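Probable chemoreceptor (Methyl-accepting chemotaxis) transmembrane protein (Rhizobium meliloti, PDB 6D8V) probably acts as a transmembrane chemoreceptor whose sensory domain binds quaternary ammonium compounds to direct bacterial chemotaxis. Local coordinates at residues Tyr193-Ser198 against Leu262-Val267; Gly134-Pro139 against Phe252-Val257; Arg232-Leu237 against Phe245-Tyr250. All blocks are in the same frame, centred on the assembly; numbering follows the deposited sequence.

Contact 1 of 3, residues Tyr193-Ser198 against Leu262-Val267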
loop_
_atom_site.group_PDB
_atom_site.type_symbol
_atom_site.label_atom_id
_atom_site.label_comp_id
_atom_site.label_asym_id
_atom_site.label_seq_id
_atom_site.Cartn_x
_atom_site.Cartn_y
_atom_site.Cartn_z
ATOM N N TYR A 193 -0.281 -14.443 -7.006
ATOM C CA TYR A 193 -0.529 -13.846 -5.707
ATOM C C TYR A 193 0.596 -12.855 -5.432
ATOM O O TYR A 193 1.432 -12.585 -6.297
ATOM C CB TYR A 193 -0.658 -14.933 -4.634
ATOM C CG TYR A 193 -1.800 -15.873 -4.934
ATOM C CD1 TYR A 193 -3.109 -15.416 -4.918
ATOM C CD2 TYR A 193 -1.576 -17.204 -5.267
ATOM C CE1 TYR A 193 -4.161 -16.256 -5.204
ATOM C CE2 TYR A 193 -2.635 -18.055 -5.554
ATOM C CZ TYR A 193 -3.929 -17.573 -5.523
ATOM O OH TYR A 193 -5.006 -18.398 -5.800
ATOM N N LEU A 194 0.619 -12.298 -4.226
ATOM C CA LEU A 194 1.521 -11.194 -3.925
ATOM C C LEU A 194 1.795 -11.140 -2.429
ATOM O O LEU A 194 0.851 -11.120 -1.628
ATOM C CB LEU A 194 0.917 -9.873 -4.401
ATOM C CG LEU A 194 1.839 -8.654 -4.425
ATOM C CD1 LEU A 194 2.873 -8.780 -5.545
ATOM C CD2 LEU A 194 0.999 -7.402 -4.593
ATOM N N LEU A 195 3.080 -11.114 -2.065
ATOM C CA LEU A 195 3.531 -11.032 -0.682
ATOM C C LEU A 195 4.159 -9.673 -0.416
ATOM O O LEU A 195 4.687 -9.022 -1.321
ATOM C CB LEU A 195 4.546 -12.137 -0.352
ATOM C CG LEU A 195 3.990 -13.553 -0.241
ATOM C CD1 LEU A 195 5.006 -14.516 0.355
ATOM C CD2 LEU A 195 2.722 -13.524 0.591
ATOM N N SER A 196 4.107 -9.252 0.849
ATOM C CA SER A 196 4.597 -7.938 1.239
ATOM C C SER A 196 6.094 -7.975 1.539
ATOM O O SER A 196 6.780 -8.981 1.335
ATOM C CB SER A 196 3.837 -7.419 2.456
ATOM O OG SER A 196 4.310 -8.039 3.643
ATOM N N GLN A 197 6.594 -6.852 2.061
ATOM C CA GLN A 197 7.999 -6.698 2.421
ATOM C C GLN A 197 8.484 -7.780 3.382
ATOM O O GLN A 197 9.672 -8.129 3.380
ATOM C CB GLN A 197 8.195 -5.324 3.056
ATOM C CG GLN A 197 7.503 -4.191 2.313
ATOM C CD GLN A 197 6.135 -3.846 2.870
ATOM O OE1 GLN A 197 5.110 -4.297 2.352
ATOM N NE2 GLN A 197 6.109 -3.023 3.919
ATOM N N SER A 198 7.598 -8.286 4.239
ATOM C CA SER A 198 7.959 -9.281 5.237
ATOM C C SER A 198 7.320 -10.631 4.955
ATOM O O SER A 198 7.353 -11.520 5.817
ATOM C CB SER A 198 7.576 -8.792 6.633
ATOM O OG SER A 198 6.190 -8.522 6.715
ATOM N N LEU A 262 6.917 -9.611 -3.199
ATOM C CA LEU A 262 7.016 -10.886 -3.894
ATOM C C LEU A 262 5.785 -11.077 -4.765
ATOM O O LEU A 262 4.650 -10.980 -4.288
ATOM C CB LEU A 262 7.128 -12.066 -2.920
ATOM C CG LEU A 262 8.374 -12.184 -2.073
ATOM C CD1 LEU A 262 9.594 -11.841 -2.910
ATOM C CD2 LEU A 262 8.263 -11.276 -0.866
ATOM N N VAL A 263 6.015 -11.343 -6.032
ATOM C CA VAL A 263 5.010 -11.953 -6.881
ATOM C C VAL A 263 5.114 -13.455 -6.678
ATOM O O VAL A 263 6.216 -14.017 -6.657
ATOM C CB VAL A 263 5.225 -11.566 -8.355
ATOM C CG1 VAL A 263 4.241 -12.277 -9.245
ATOM C CG2 VAL A 263 5.096 -10.061 -8.525
ATOM N N LEU A 264 3.980 -14.095 -6.466
ATOM C CA LEU A 264 3.895 -15.544 -6.448
ATOM C C LEU A 264 3.101 -15.959 -7.669
ATOM O O LEU A 264 2.008 -15.440 -7.913
ATOM C CB LEU A 264 3.203 -16.065 -5.186
ATOM C CG LEU A 264 3.683 -15.590 -3.823
ATOM C CD1 LEU A 264 2.861 -16.288 -2.754
ATOM C CD2 LEU A 264 5.163 -15.871 -3.646
ATOM N N VAL A 265 3.643 -16.890 -8.428
ATOM C CA VAL A 265 2.991 -17.370 -9.632
ATOM C C VAL A 265 2.877 -18.878 -9.491
ATOM O O VAL A 265 3.887 -19.574 -9.320
ATOM C CB VAL A 265 3.754 -16.942 -10.899
ATOM C CG1 VAL A 265 5.256 -17.022 -10.652
ATOM C CG2 VAL A 265 3.317 -17.764 -12.103
ATOM N N ASP A 266 1.645 -19.371 -9.503
ATOM C CA ASP A 266 1.358 -20.774 -9.271
ATOM C C ASP A 266 1.055 -21.427 -10.609
ATOM O O ASP A 266 0.159 -20.977 -11.334
ATOM C CB ASP A 266 0.185 -20.931 -8.302
ATOM C CG ASP A 266 0.557 -20.581 -6.857
ATOM O OD1 ASP A 266 1.760 -20.406 -6.569
ATOM O OD2 ASP A 266 -0.349 -20.486 -6.001
ATOM N N VAL A 267 1.816 -22.465 -10.939
ATOM C CA VAL A 267 1.672 -23.170 -12.205
ATOM C C VAL A 267 1.348 -24.627 -11.900
ATOM O O VAL A 267 2.129 -25.307 -11.235
ATOM C CB VAL A 267 2.936 -23.064 -13.077
ATOM C CG1 VAL A 267 2.669 -23.603 -14.475
ATOM C CG2 VAL A 267 3.411 -21.607 -13.146
#
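The ring of Y193 meets the carboxylate of D266 at its edge: OD2 lies in the ring plane, 3.4 Å from CE2. Ring and carboxylate planes are turned 64° apart, and the two side chains cross at about a right angle. D266 OD2 has its main partner in R247, a salt bridge that anchors the acid beside the ring. The backbones run antiparallel, with Y193/L264 and L195/L262 as hydrogen-bonded pairs and L194/V263 as the non-hydrogen-bonded pair between them. Each hydrogen-bonded pair is closed twice; in the first, Y193 N reaches L264 O at 2.7 Å and L264 N returns to Y193 O at 3.0 Å. On the face shared by Y193, L195, L262 and L264, L195 CB stands 3.6 Å from L262 CB. L195 CG rests on L264 CD1 at 3.9 Å. L194 and V263 point to the other face and touch through CD1 and CG2. Strand 191-195 is an outermost strand of the four-stranded antiparallel sheet within this chain, and strand 259-268 has strand 243-254 along its far edge. V263 and V265 pack on the long helix 2-45, whereas L195 leans on Y214 and Y193 on P205.

Contact 2 of 3, residues Gly134-Pro139 against Phe252-Val257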
loop_
_atom_site.group_PDB
_atom_site.type_symbol
_atom_site.label_atom_id
_atom_site.label_comp_id
_atom_site.label_asym_id
_atom_site.label_seq_id
_atom_site.Cartn_x
_atom_site.Cartn_y
_atom_site.Cartn_z
ATOM N N GLY A 134 9.934 8.940 2.086
ATOM C CA GLY A 134 8.698 8.244 1.801
ATOM C C GLY A 134 8.782 6.775 2.155
ATOM O O GLY A 134 9.855 6.169 2.038
ATOM N N ALA A 135 7.654 6.195 2.576
ATOM C CA ALA A 135 7.628 4.820 3.048
ATOM C C ALA A 135 6.294 4.184 2.685
ATOM O O ALA A 135 5.348 4.864 2.275
ATOM C CB ALA A 135 7.879 4.752 4.558
ATOM N N ILE A 136 6.235 2.860 2.853
ATOM C CA ILE A 136 5.047 2.064 2.561
ATOM C C ILE A 136 4.846 1.034 3.676
ATOM O O ILE A 136 5.806 0.437 4.170
ATOM C CB ILE A 136 5.163 1.391 1.176
ATOM C CG1 ILE A 136 3.833 0.740 0.780
ATOM C CG2 ILE A 136 6.310 0.384 1.141
ATOM C CD1 ILE A 136 3.768 0.326 -0.683
ATOM N N THR A 137 3.595 0.825 4.069
ATOM C CA THR A 137 3.283 0.069 5.274
ATOM C C THR A 137 3.016 -1.402 4.974
ATOM O O THR A 137 2.638 -1.793 3.869
ATOM C CB THR A 137 2.057 0.651 5.987
ATOM O OG1 THR A 137 0.877 0.376 5.217
ATOM C CG2 THR A 137 2.200 2.148 6.177
ATOM N N GLN A 138 3.213 -2.222 5.993
ATOM C CA GLN A 138 2.694 -3.572 5.945
ATOM C C GLN A 138 1.172 -3.504 5.908
ATOM O O GLN A 138 0.568 -2.556 6.423
ATOM C CB GLN A 138 3.160 -4.396 7.149
ATOM C CG GLN A 138 4.638 -4.773 7.128
ATOM C CD GLN A 138 4.979 -5.795 6.057
ATOM O OE1 GLN A 138 4.094 -6.396 5.450
ATOM N NE2 GLN A 138 6.269 -5.996 5.821
ATOM N N PRO A 139 0.532 -4.492 5.294
ATOM C CA PRO A 139 -0.926 -4.449 5.177
ATOM C C PRO A 139 -1.585 -4.374 6.545
ATOM O O PRO A 139 -1.236 -5.119 7.466
ATOM C CB PRO A 139 -1.258 -5.749 4.434
ATOM C CG PRO A 139 -0.092 -6.619 4.644
ATOM C CD PRO A 139 1.096 -5.725 4.727
ATOM N N PHE A 252 10.639 -8.003 -6.189
ATOM C CA PHE A 252 10.830 -6.842 -7.048
ATOM C C PHE A 252 10.741 -5.581 -6.199
ATOM O O PHE A 252 9.858 -5.462 -5.346
ATOM C CB PHE A 252 9.797 -6.809 -8.182
ATOM C CG PHE A 252 8.383 -6.613 -7.713
ATOM C CD1 PHE A 252 7.665 -7.671 -7.186
ATOM C CD2 PHE A 252 7.776 -5.373 -7.803
ATOM C CE1 PHE A 252 6.372 -7.499 -6.757
ATOM C CE2 PHE A 252 6.479 -5.189 -7.372
ATOM C CZ PHE A 252 5.774 -6.259 -6.853
ATOM N N SER A 253 11.661 -4.648 -6.439
ATOM C CA SER A 253 11.736 -3.417 -5.659
ATOM C C SER A 253 10.641 -2.433 -6.046
ATOM O O SER A 253 10.327 -2.256 -7.227
ATOM C CB SER A 253 13.095 -2.741 -5.847
ATOM O OG SER A 253 14.081 -3.354 -5.039
ATOM N N LEU A 254 10.114 -1.741 -5.091
ATOM C CA LEU A 254 9.063 -0.853 -5.370
ATOM C C LEU A 254 9.745 0.421 -5.429
ATOM O O LEU A 254 10.675 0.585 -4.728
ATOM C CB LEU A 254 8.136 -0.801 -4.217
ATOM C CG LEU A 254 7.322 -2.008 -3.888
ATOM C CD1 LEU A 254 6.417 -1.577 -2.819
ATOM C CD2 LEU A 254 6.537 -2.393 -5.069
ATOM N N PRO A 255 9.259 1.352 -6.353
ATOM C CA PRO A 255 10.151 2.438 -6.609
ATOM C C PRO A 255 10.602 3.390 -5.595
ATOM O O PRO A 255 11.813 3.494 -5.565
ATOM C CB PRO A 255 9.300 3.287 -7.449
ATOM C CG PRO A 255 8.824 2.360 -8.382
ATOM C CD PRO A 255 8.160 1.539 -7.400
ATOM N N ASP A 256 9.789 4.048 -4.802
ATOM C CA ASP A 256 10.339 5.145 -4.038
ATOM C C ASP A 256 10.291 5.013 -2.580
ATOM O O ASP A 256 10.786 5.818 -1.904
ATOM C CB ASP A 256 9.662 6.413 -4.420
ATOM C CG ASP A 256 9.908 6.801 -5.823
ATOM O OD1 ASP A 256 11.047 6.716 -6.231
ATOM O OD2 ASP A 256 8.988 7.220 -6.527
ATOM N N VAL A 257 9.675 3.961 -2.116
ATOM C CA VAL A 257 9.234 3.776 -0.761
ATOM C C VAL A 257 10.067 2.792 -0.053
ATOM O O VAL A 257 9.760 2.304 0.953
ATOM C CB VAL A 257 7.857 3.261 -0.763
ATOM C CG1 VAL A 257 6.992 4.263 -1.388
ATOM C CG2 VAL A 257 7.788 2.061 -1.609
#
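I136 and V257 meet because each turns a methyl into the space between its own backbone N and carbonyl carbon: CG2 of I136 and CG2 of V257 both sit there, and they face one another at 3.5 Å. The rest of I136 is stretched out, with CG1 anti to the backbone N (chi1 -171°) and CD1 carried on anti (chi2 167°). CD1 therefore reaches L254, touching its CD1 at 3.9 Å, with the two side chains crossing at about a right angle. V257 CB also lies against I136, 3.8 Å from its CB, so the valine covers the base of the isoleucine and L254 meets its tip. V257 CG1 lies beside the carbonyl of A135, and G134 O approaches V257 CA at 3.7 Å. An alanine in place of V257 would probably open a gap beside I136 CG2 and leave that branch without its closest neighbour across the contact. I136 and V257 both rest on I154 of strand 149-160, and I136 also touches A259 and W261 of strand 259-268. The side chain of I136 is about 12 Å from the bound 1,1-dimethyl-prolinium. The side chains that meet are all branched aliphatic groups, and the two segments share no hydrogen bond. The join between the ligand-binding PDC module and the four-stranded sheet therefore probably rests, at this contact, on fit and burial.

Contact 3 of 3, residues Arg232-Leu237 against Phe245-Tyr250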
loop_
_atom_site.group_PDB
_atom_site.type_symbol
_atom_site.label_atom_id
_atom_site.label_comp_id
_atom_site.label_asym_id
_atom_site.label_seq_id
_atom_site.Cartn_x
_atom_site.Cartn_y
_atom_site.Cartn_z
ATOM N N ARG A 232 13.016 -17.599 -6.404
ATOM C CA ARG A 232 13.062 -18.985 -5.967
ATOM C C ARG A 232 11.850 -19.723 -6.528
ATOM O O ARG A 232 10.878 -19.108 -6.985
ATOM C CB ARG A 232 13.106 -19.094 -4.434
ATOM C CG ARG A 232 14.363 -18.510 -3.808
ATOM C CD ARG A 232 15.625 -19.258 -4.262
ATOM N NE ARG A 232 16.734 -18.343 -4.542
ATOM C CZ ARG A 232 17.428 -17.697 -3.610
ATOM N NH1 ARG A 232 18.412 -16.884 -3.962
ATOM N NH2 ARG A 232 17.128 -17.855 -2.326
ATOM N N MET A 233 11.926 -21.056 -6.510
ATOM C CA MET A 233 10.820 -21.904 -6.933
ATOM C C MET A 233 10.596 -22.984 -5.890
ATOM O O MET A 233 11.509 -23.751 -5.575
ATOM C CB MET A 233 11.079 -22.541 -8.296
ATOM C CG MET A 233 9.826 -23.101 -8.970
ATOM S SD MET A 233 10.258 -24.226 -10.312
ATOM C CE MET A 233 8.804 -24.135 -11.355
ATOM N N ILE A 234 9.381 -23.031 -5.359
ATOM C CA ILE A 234 8.948 -24.088 -4.458
ATOM C C ILE A 234 8.356 -25.200 -5.311
ATOM O O ILE A 234 7.396 -24.971 -6.056
ATOM C CB ILE A 234 7.931 -23.550 -3.443
ATOM C CG1 ILE A 234 8.433 -22.207 -2.907
ATOM C CG2 ILE A 234 7.738 -24.527 -2.305
ATOM C CD1 ILE A 234 7.476 -21.493 -1.995
ATOM N N GLU A 235 8.946 -26.392 -5.234
ATOM C CA GLU A 235 8.572 -27.480 -6.123
ATOM C C GLU A 235 7.562 -28.405 -5.463
ATOM O O GLU A 235 7.700 -28.767 -4.292
ATOM C CB GLU A 235 9.801 -28.280 -6.553
ATOM C CG GLU A 235 10.761 -27.531 -7.457
ATOM C CD GLU A 235 11.911 -28.400 -7.938
ATOM O OE1 GLU A 235 12.277 -29.363 -7.230
ATOM O OE2 GLU A 235 12.439 -28.118 -9.034
ATOM N N ASN A 236 6.545 -28.736 -6.218
ATOM C CA ASN A 236 5.570 -29.664 -5.767
ATOM C C ASN A 236 4.908 -29.419 -4.461
ATOM O O ASN A 236 5.294 -30.005 -3.477
ATOM C CB ASN A 236 6.037 -31.085 -5.840
ATOM C CG ASN A 236 4.967 -31.969 -6.361
ATOM O OD1 ASN A 236 3.806 -31.641 -6.299
ATOM N ND2 ASN A 236 5.346 -33.063 -6.917
ATOM N N LEU A 237 3.977 -28.482 -4.426
ATOM C CA LEU A 237 3.184 -28.313 -3.235
ATOM C C LEU A 237 1.764 -28.475 -3.619
ATOM O O LEU A 237 1.432 -28.311 -4.781
ATOM C CB LEU A 237 3.405 -26.985 -2.565
ATOM C CG LEU A 237 3.827 -25.782 -3.343
ATOM C CD1 LEU A 237 2.613 -24.940 -3.467
ATOM C CD2 LEU A 237 4.786 -25.063 -2.466
ATOM N N PHE A 245 1.123 -28.280 -7.931
ATOM C CA PHE A 245 1.689 -27.243 -8.737
ATOM C C PHE A 245 2.945 -26.744 -8.142
ATOM O O PHE A 245 3.364 -27.171 -7.089
ATOM C CB PHE A 245 0.716 -26.100 -8.924
ATOM C CG PHE A 245 0.202 -25.522 -7.655
ATOM C CD1 PHE A 245 -1.040 -25.002 -7.611
ATOM C CD2 PHE A 245 0.963 -25.483 -6.536
ATOM C CE1 PHE A 245 -1.517 -24.473 -6.452
ATOM C CE2 PHE A 245 0.514 -24.947 -5.391
ATOM C CZ PHE A 245 -0.725 -24.451 -5.339
ATOM N N ASP A 246 3.549 -25.834 -8.866
ATOM C CA ASP A 246 4.782 -25.206 -8.419
ATOM C C ASP A 246 4.508 -23.758 -8.027
ATOM O O ASP A 246 3.668 -23.083 -8.627
ATOM C CB ASP A 246 5.847 -25.242 -9.522
ATOM C CG ASP A 246 6.230 -26.650 -9.927
ATOM O OD1 ASP A 246 6.684 -27.422 -9.055
ATOM O OD2 ASP A 246 6.079 -26.984 -11.122
ATOM N N ARG A 247 5.237 -23.277 -7.023
ATOM C CA ARG A 247 5.131 -21.893 -6.568
ATOM C C ARG A 247 6.443 -21.196 -6.885
ATOM O O ARG A 247 7.484 -21.545 -6.325
ATOM C CB ARG A 247 4.824 -21.819 -5.074
ATOM C CG ARG A 247 4.649 -20.406 -4.544
ATOM C CD ARG A 247 3.195 -20.082 -4.234
ATOM N NE ARG A 247 2.754 -20.665 -2.964
ATOM C CZ ARG A 247 1.485 -20.883 -2.641
ATOM N NH1 ARG A 247 0.520 -20.576 -3.496
ATOM N NH2 ARG A 247 1.186 -21.416 -1.469
ATOM N N VAL A 248 6.400 -20.220 -7.787
ATOM C CA VAL A 248 7.557 -19.388 -8.088
ATOM C C VAL A 248 7.397 -18.064 -7.357
ATOM O O VAL A 248 6.343 -17.420 -7.443
ATOM C CB VAL A 248 7.715 -19.165 -9.602
ATOM C CG1 VAL A 248 8.802 -18.149 -9.861
ATOM C CG2 VAL A 248 8.044 -20.466 -10.296
ATOM N N VAL A 249 8.440 -17.655 -6.643
ATOM C CA VAL A 249 8.450 -16.393 -5.916
ATOM C C VAL A 249 9.388 -15.433 -6.633
ATOM O O VAL A 249 10.487 -15.816 -7.051
ATOM C CB VAL A 249 8.862 -16.598 -4.444
ATOM C CG1 VAL A 249 8.181 -17.828 -3.885
ATOM C CG2 VAL A 249 10.354 -16.741 -4.332
ATOM N N TYR A 250 8.948 -14.186 -6.788
ATOM C CA TYR A 250 9.659 -13.203 -7.608
ATOM C C TYR A 250 9.691 -11.877 -6.860
ATOM O O TYR A 250 8.734 -11.091 -6.914
ATOM C CB TYR A 250 8.990 -13.058 -8.977
ATOM C CG TYR A 250 9.770 -12.295 -10.019
ATOM C CD1 TYR A 250 10.685 -12.946 -10.847
ATOM C CD2 TYR A 250 9.566 -10.930 -10.209
ATOM C CE1 TYR A 250 11.389 -12.255 -11.817
ATOM C CE2 TYR A 250 10.264 -10.231 -11.177
ATOM C CZ TYR A 250 11.175 -10.891 -11.979
ATOM O OH TYR A 250 11.873 -10.183 -12.944
#
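M233 and V248 pair on one face of the hairpin, M233 CG lying 3.4 Å from V248 CG2. With its CG anti to the backbone N (chi1 -163°) and the chain extended beyond, M233 carries CE on to D246, 3.7 Å from its CB. On the other face I234 and R247 lie side by side, pointing the same way, and I234 CD1 reaches R247 CG at 4.0 Å. R232 CB touches V249 CG2 on this face too. L237 crosses the aliphatic base of R247 at about a right angle and also abuts F245, although its CD1 position is doubtful in the model. R232/V249 and I234/R247 are hydrogen-bonded antiparallel pairs, with M233/V248 the non-hydrogen-bonded pair between them, which sets those partners across from one another. I234 N bonds to R247 O, and R247 N returns to I234 O at 2.9 Å. Beyond I234 the register slips by one residue in a beta bulge, where N236 has a positive phi of 53°, and pairing resumes at L237/F245 with L237 N to F245 O at 3.0 Å. D246 serves the bulge directly: its OD1 accepts N236 N at 3.1 Å, in a bond with an N-H...O angle of 168°, and is held in turn by a salt bridge from R269. That arginine probably eases the repulsion between D246 and E4, whose carboxylates lie close together. R247 is positioned from further out by D266 and by a hydrogen bond to Y239. The hairpin supplies two neighbouring strands of the four-stranded sheet, 232-239 being outermost, with strand 259-268 beyond 243-254. Helix 2-45 packs on M233 and V248, while helix 219-228 covers R232 and V249.

From the N terminus, helix 2-45 comes first and later backs the four-stranded sheet. The chain then builds the ligand-binding PDC module, to which 134-139 belongs; 252-257 returns to it, closing contact 2 over 112 residues. Next comes 193-198, which 262-267 meets after 63 residues to close contact 1, so contacts 1 and 2 cross in sequence. Contact 3 is the local hairpin between 232-237 and 245-250, closed over 7 residues and lying within the spans of both others. Contacts 1 and 3 are joined through the neighbouring strands 243-254 and 259-268. Contact 2 ties that sheet to the PDC module, aided by a probable hydrogen bond between S196 and Q138.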